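Long-range contacts in glutamine aminotransferase class-II domain protein (PDB 3MDN), which probably acts as a class-II glutamine amidotransferase of the Ntn-hydrolase clan, releasing ammonia from glutamine: residues D[196-201]-D[244-249]; D[210-215]-D[236-241]. One frame throughout, in Å; residues are numbered along the deposited sequence.

Contact 1: residues D[196-201]-D[244-249]; sequences TLYAAR and MLTIGA
Leu197 faces Ile247 where strand 197-201 runs antiparallel to strand 244-248, the short axes 4.6 Å apart at closest and 170° between their directions. Leu197 with Ile247 and Ala199 with Leu245 are hydrogen-bonded pairs; Tyr198 with Thr246 and Ala200 with Met244 are non-hydrogen-bonded ones. Of the four backbone bonds, Leu197 N to Ile247 O (2.7 Å) is nearly straight, whereas Ala199 N reaches Leu245 O at the longer 3.0 Å. The latter oxygen also receives a CA-H...O contact from Tyr198.

Alternation sorts the side chains onto two faces. On one, Leu197 and Ile247 meet at their CB atoms (4.4 Å), and Ala199 and Leu245 continue the row. This apolar face packs on Val224 of strand 221-225 and on Ala8 and His10 of strand 6-10, which belong to a second antiparallel sheet. On the other face Met244, a selenomethionine, and Ala200 touch Leu165 of helix 161-179. Two sheets stacked face to face with helices outside are the hallmark of the Ntn-hydrolase sandwich, and the pairing of 196-201 with 244-249 lies inside it. Met244 runs extended to SE, then bends (chi3 -57°), which sets CE against Ala200 CB at 3.6 Å.

Tyr198 and Thr246 lie side by side on the helix-facing side, pointing the same way. Thr246 OG1 sits near the ring plane, 3.6 Å from Tyr198 CD2, while Thr196 CG2 stands over one ring face, offset toward the rim. Thr196 CG2 also meets Thr246 CG2 at 3.6 Å. The ring meets that of Phe191, planes about 20° apart, and the side chain touches Pro161. An alanine in place of Tyr198 would probably leave the Thr196 methyl without its aromatic surface and open a gap beside Thr246.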
loop_
_atom_site.group_PDB
_atom_site.type_symbol
_atom_site.label_atom_id
_atom_site.label_comp_id
_atom_site.label_asym_id
_atom_site.label_seq_id
_atom_site.Cartn_x
_atom_site.Cartn_y
_atom_site.Cartn_z
ATOM N N THR D 196 -17.077 -3.704 27.915
ATOM C CA THR D 196 -17.425 -5.126 27.959
ATOM C C THR D 196 -17.015 -5.737 26.636
ATOM O O THR D 196 -17.112 -5.075 25.621
ATOM C CB THR D 196 -18.954 -5.321 28.165
ATOM O OG1 THR D 196 -19.348 -4.696 29.388
ATOM C CG2 THR D 196 -19.332 -6.793 28.224
ATOM N N LEU D 197 -16.593 -7.001 26.639
ATOM C CA LEU D 197 -16.241 -7.671 25.400
ATOM C C LEU D 197 -17.300 -8.760 25.177
ATOM O O LEU D 197 -17.644 -9.481 26.117
ATOM C CB LEU D 197 -14.848 -8.302 25.504
ATOM C CG LEU D 197 -14.482 -9.288 24.383
ATOM C CD1 LEU D 197 -14.448 -8.527 23.049
ATOM C CD2 LEU D 197 -13.116 -9.996 24.629
ATOM N N TYR D 198 -17.807 -8.868 23.952
ATOM C CA TYR D 198 -18.867 -9.822 23.632
ATOM C C TYR D 198 -18.388 -10.761 22.546
ATOM O O TYR D 198 -17.537 -10.395 21.731
ATOM C CB TYR D 198 -20.108 -9.111 23.073
ATOM C CG TYR D 198 -20.766 -8.159 24.036
ATOM C CD1 TYR D 198 -20.512 -6.794 23.964
ATOM C CD2 TYR D 198 -21.598 -8.637 25.058
ATOM C CE1 TYR D 198 -21.106 -5.906 24.851
ATOM C CE2 TYR D 198 -22.209 -7.743 25.959
ATOM C CZ TYR D 198 -21.959 -6.388 25.838
ATOM O OH TYR D 198 -22.508 -5.498 26.725
ATOM N N ALA D 199 -18.977 -11.946 22.494
ATOM C CA ALA D 199 -18.771 -12.783 21.341
ATOM C C ALA D 199 -19.979 -13.668 21.191
ATOM O O ALA D 199 -20.584 -14.065 22.171
ATOM C CB ALA D 199 -17.495 -13.624 21.502
ATOM N N ALA D 200 -20.347 -13.969 19.962
ATOM C CA ALA D 200 -21.513 -14.816 19.728
ATOM C C ALA D 200 -21.156 -15.808 18.639
ATOM O O ALA D 200 -20.270 -15.565 17.840
ATOM C CB ALA D 200 -22.730 -13.970 19.322
ATOM N N ARG D 201 -21.830 -16.943 18.651
ATOM C CA ARG D 201 -21.638 -17.992 17.654
ATOM C C ARG D 201 -22.997 -18.551 17.324
ATOM O O ARG D 201 -23.766 -18.911 18.230
ATOM C CB ARG D 201 -20.702 -19.094 18.173
ATOM C CG ARG D 201 -20.417 -20.220 17.184
ATOM C CD ARG D 201 -19.544 -21.301 17.840
ATOM N NE ARG D 201 -19.130 -22.354 16.918
ATOM C CZ ARG D 201 -18.610 -23.516 17.301
ATOM N NH1 ARG D 201 -18.467 -23.782 18.599
ATOM N NH2 ARG D 201 -18.251 -24.418 16.391
HETATM N N MSE D 244 -23.953 -16.842 23.520
HETATM C CA MSE D 244 -23.286 -15.536 23.563
HETATM C C MSE D 244 -22.479 -15.391 24.849
HETATM O O MSE D 244 -22.969 -15.686 25.948
HETATM C CB MSE D 244 -24.286 -14.370 23.440
HETATM C CG MSE D 244 -23.638 -12.975 23.642
HETATM SE SE MSE D 244 -24.780 -11.451 23.067
HETATM C CE MSE D 244 -25.010 -12.038 21.263
ATOM N N LEU D 245 -21.250 -14.920 24.698
ATOM C CA LEU D 245 -20.339 -14.798 25.801
ATOM C C LEU D 245 -20.228 -13.321 26.135
ATOM O O LEU D 245 -20.163 -12.476 25.231
ATOM C CB LEU D 245 -18.974 -15.309 25.354
ATOM C CG LEU D 245 -17.788 -15.183 26.311
ATOM C CD1 LEU D 245 -17.983 -16.165 27.503
ATOM C CD2 LEU D 245 -16.460 -15.449 25.566
ATOM N N THR D 246 -20.177 -13.000 27.416
ATOM C CA THR D 246 -20.051 -11.614 27.853
ATOM C C THR D 246 -18.916 -11.589 28.873
ATOM O O THR D 246 -18.951 -12.337 29.853
ATOM C CB THR D 246 -21.362 -11.121 28.528
ATOM O OG1 THR D 246 -22.428 -11.052 27.557
ATOM C CG2 THR D 246 -21.166 -9.746 29.217
ATOM N N ILE D 247 -17.907 -10.756 28.616
ATOM C CA ILE D 247 -16.808 -10.542 29.536
ATOM C C ILE D 247 -16.730 -9.076 29.938
ATOM O O ILE D 247 -16.477 -8.182 29.100
ATOM C CB ILE D 247 -15.467 -11.006 28.953
ATOM C CG1 ILE D 247 -15.533 -12.528 28.662
ATOM C CG2 ILE D 247 -14.346 -10.734 29.986
ATOM C CD1 ILE D 247 -14.598 -12.977 27.563
ATOM N N GLY D 248 -16.972 -8.825 31.216
ATOM C CA GLY D 248 -17.011 -7.452 31.707
ATOM C C GLY D 248 -16.670 -7.361 33.176
ATOM O O GLY D 248 -15.899 -8.165 33.699
ATOM N N ALA D 249 -17.280 -6.398 33.854
ATOM C CA ALA D 249 -16.901 -6.085 35.234
ATOM C C ALA D 249 -17.188 -7.221 36.209
ATOM O O ALA D 249 -16.620 -7.246 37.300
ATOM C CB ALA D 249 -17.569 -4.808 35.685
#

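Contact 2: residues D[210-215]-D[236-241]; sequences SVYYRY and WTELRP
Tyr213 and Thr237 form an antiparallel hydrogen-bonded pair, with Thr237 N to Tyr213 O at 2.8 Å (170° at the hydrogen) and Tyr213 N to Thr237 O at 2.9 Å. A third backbone bond runs from Leu239 N to Val211 O (2.8 Å).

Contacts to aromatic rings form the second group. The Tyr213 side chain takes the crowded position between backbone N and carbonyl carbon (chi1 62°), and Thr237 CB makes a CH-pi contact over the ring face, 4.0 Å from the centroid. Arg214 CB makes another over the six-membered ring of Trp236, and Arg214 NE stands over the indole near CE2, 3.7 Å above its plane, with guanidinium and ring planes 68° apart. Tyr212 and Glu238 cross obliquely. Apolar packing joins Val211 CG1 to Leu239 CD2 at 3.8 Å, and Tyr212 CB to Trp236 CE3 at 3.9 Å.

Polar ends look elsewhere: Trp236 NE1 bonds to Glu230 O, Tyr213 OH to Glu254, and Glu238 has its partner in Arg201 of strand 197-203. Strand 237-238 ends its sheet within this chain; strand 212-216 lies between it and strand 221-225, while strand 243-248 of the other sheet touches Tyr213 and Leu239.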
loop_
_atom_site.group_PDB
_atom_site.type_symbol
_atom_site.label_atom_id
_atom_site.label_comp_id
_atom_site.label_asym_id
_atom_site.label_seq_id
_atom_site.Cartn_x
_atom_site.Cartn_y
_atom_site.Cartn_z
ATOM N N SER D 210 -15.677 -21.443 14.652
ATOM C CA SER D 210 -15.494 -21.866 16.018
ATOM C C SER D 210 -15.148 -20.676 16.920
ATOM O O SER D 210 -14.719 -19.611 16.439
ATOM C CB SER D 210 -14.460 -22.999 16.095
ATOM O OG SER D 210 -13.210 -22.603 15.577
ATOM N N VAL D 211 -15.409 -20.815 18.213
ATOM C CA VAL D 211 -15.048 -19.769 19.164
ATOM C C VAL D 211 -14.565 -20.444 20.435
ATOM O O VAL D 211 -15.205 -21.376 20.906
ATOM C CB VAL D 211 -16.229 -18.865 19.515
ATOM C CG1 VAL D 211 -15.838 -17.894 20.640
ATOM C CG2 VAL D 211 -16.726 -18.084 18.275
ATOM N N TYR D 212 -13.425 -19.995 20.970
ATOM C CA TYR D 212 -12.876 -20.569 22.208
ATOM C C TYR D 212 -12.476 -19.403 23.093
ATOM O O TYR D 212 -12.167 -18.344 22.580
ATOM C CB TYR D 212 -11.627 -21.401 21.923
ATOM C CG TYR D 212 -11.860 -22.600 21.025
ATOM C CD1 TYR D 212 -11.735 -22.482 19.653
ATOM C CD2 TYR D 212 -12.220 -23.847 21.549
ATOM C CE1 TYR D 212 -11.923 -23.571 18.807
ATOM C CE2 TYR D 212 -12.437 -24.939 20.697
ATOM C CZ TYR D 212 -12.280 -24.772 19.315
ATOM O OH TYR D 212 -12.483 -25.796 18.408
ATOM N N TYR D 213 -12.425 -19.604 24.403
ATOM C CA TYR D 213 -11.996 -18.532 25.312
ATOM C C TYR D 213 -11.298 -19.142 26.498
ATOM O O TYR D 213 -11.531 -20.312 26.824
ATOM C CB TYR D 213 -13.144 -17.598 25.738
ATOM C CG TYR D 213 -14.285 -18.244 26.504
ATOM C CD1 TYR D 213 -14.364 -18.128 27.887
ATOM C CD2 TYR D 213 -15.287 -18.970 25.836
ATOM C CE1 TYR D 213 -15.382 -18.696 28.580
ATOM C CE2 TYR D 213 -16.322 -19.511 26.521
ATOM C CZ TYR D 213 -16.365 -19.381 27.897
ATOM O OH TYR D 213 -17.393 -19.945 28.608
ATOM N N ARG D 214 -10.398 -18.376 27.121
ATOM C CA ARG D 214 -9.685 -18.907 28.292
ATOM C C ARG D 214 -9.141 -17.715 29.086
ATOM O O ARG D 214 -8.761 -16.703 28.499
ATOM C CB ARG D 214 -8.535 -19.835 27.849
ATOM C CG ARG D 214 -7.603 -20.290 28.977
ATOM C CD ARG D 214 -6.407 -21.111 28.467
ATOM N NE ARG D 214 -5.525 -20.376 27.565
ATOM C CZ ARG D 214 -4.313 -19.940 27.912
ATOM N NH1 ARG D 214 -3.868 -20.181 29.136
ATOM N NH2 ARG D 214 -3.547 -19.269 27.046
ATOM N N TYR D 215 -9.132 -17.821 30.413
ATOM C CA TYR D 215 -8.529 -16.771 31.217
ATOM C C TYR D 215 -7.028 -17.056 31.281
ATOM O O TYR D 215 -6.639 -18.146 31.662
ATOM C CB TYR D 215 -9.113 -16.724 32.640
ATOM C CG TYR D 215 -8.473 -15.607 33.461
ATOM C CD1 TYR D 215 -7.426 -15.860 34.332
ATOM C CD2 TYR D 215 -8.862 -14.275 33.273
ATOM C CE1 TYR D 215 -6.819 -14.803 35.055
ATOM C CE2 TYR D 215 -8.304 -13.262 33.993
ATOM C CZ TYR D 215 -7.281 -13.522 34.866
ATOM O OH TYR D 215 -6.736 -12.459 35.544
ATOM N N TRP D 236 -8.719 -24.499 26.527
ATOM C CA TRP D 236 -9.636 -23.493 26.026
ATOM C C TRP D 236 -11.066 -23.979 26.215
ATOM O O TRP D 236 -11.333 -25.151 26.076
ATOM C CB TRP D 236 -9.351 -23.216 24.545
ATOM C CG TRP D 236 -8.076 -22.484 24.337
ATOM C CD1 TRP D 236 -6.822 -23.023 24.289
ATOM C CD2 TRP D 236 -7.915 -21.067 24.157
ATOM N NE1 TRP D 236 -5.888 -22.024 24.092
ATOM C CE2 TRP D 236 -6.536 -20.819 24.002
ATOM C CE3 TRP D 236 -8.806 -19.983 24.134
ATOM C CZ2 TRP D 236 -6.023 -19.536 23.820
ATOM C CZ3 TRP D 236 -8.308 -18.722 23.949
ATOM C CH2 TRP D 236 -6.923 -18.498 23.790
ATOM N N THR D 237 -11.980 -23.066 26.496
ATOM C CA THR D 237 -13.375 -23.441 26.652
ATOM C C THR D 237 -14.071 -23.150 25.332
ATOM O O THR D 237 -14.042 -22.025 24.876
ATOM C CB THR D 237 -14.056 -22.573 27.754
ATOM O OG1 THR D 237 -13.326 -22.682 28.998
ATOM C CG2 THR D 237 -15.517 -23.040 27.962
ATOM N N GLU D 238 -14.697 -24.144 24.721
ATOM C CA GLU D 238 -15.425 -23.909 23.488
ATOM C C GLU D 238 -16.743 -23.137 23.742
ATOM O O GLU D 238 -17.529 -23.534 24.593
ATOM C CB GLU D 238 -15.730 -25.249 22.771
ATOM C CG GLU D 238 -16.409 -25.014 21.387
ATOM C CD GLU D 238 -16.580 -26.286 20.549
ATOM O OE1 GLU D 238 -15.799 -27.234 20.707
ATOM O OE2 GLU D 238 -17.511 -26.349 19.717
ATOM N N LEU D 239 -17.010 -22.064 22.999
ATOM C CA LEU D 239 -18.322 -21.445 23.081
ATOM C C LEU D 239 -19.191 -22.203 22.080
ATOM O O LEU D 239 -18.953 -22.156 20.885
ATOM C CB LEU D 239 -18.259 -19.928 22.757
ATOM C CG LEU D 239 -19.560 -19.112 22.713
ATOM C CD1 LEU D 239 -20.210 -18.971 24.087
ATOM C CD2 LEU D 239 -19.311 -17.710 22.120
ATOM N N ARG D 240 -20.186 -22.931 22.569
ATOM C CA ARG D 240 -21.054 -23.707 21.678
ATOM C C ARG D 240 -21.902 -22.827 20.745
ATOM O O ARG D 240 -22.203 -21.665 21.078
ATOM C CB ARG D 240 -21.923 -24.663 22.505
ATOM C CG ARG D 240 -21.074 -25.694 23.263
ATOM C CD ARG D 240 -21.899 -26.750 24.041
ATOM N NE ARG D 240 -23.088 -26.200 24.713
ATOM C CZ ARG D 240 -23.064 -25.372 25.765
ATOM N NH1 ARG D 240 -21.910 -24.973 26.297
ATOM N NH2 ARG D 240 -24.211 -24.937 26.282
ATOM N N PRO D 241 -22.275 -23.366 19.566
ATOM C CA PRO D 241 -23.195 -22.650 18.675
ATOM C C PRO D 241 -24.498 -22.331 19.421
ATOM O O PRO D 241 -24.889 -23.102 20.273
ATOM C CB PRO D 241 -23.492 -23.664 17.549
ATOM C CG PRO D 241 -22.552 -24.776 17.732
ATOM C CD PRO D 241 -22.053 -24.762 19.150
#

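Contact 1 is buried, its centre about 10 Å from the centre of the chain; contact 2 is only partly buried, its centre about 14 Å from the same point. They belong to different antiparallel sheets: 196-201 with 244-249 in one, 210-215 with 236-241 at the rim of the other. Contact 2 is nested within the loop that contact 1 closes. Contact 1 is mostly small and aliphatic, with one ring, Tyr198; in contact 2 side-chain carbons lie over ring faces. The two meet where Arg201 NH1 forms a salt bridge with Glu238 OE2 (3.0 Å) and probably bonds to Leu239 O, and where Leu245 CD1 packs against Tyr213 CZ at 3.6 Å, joining one sheet to the other.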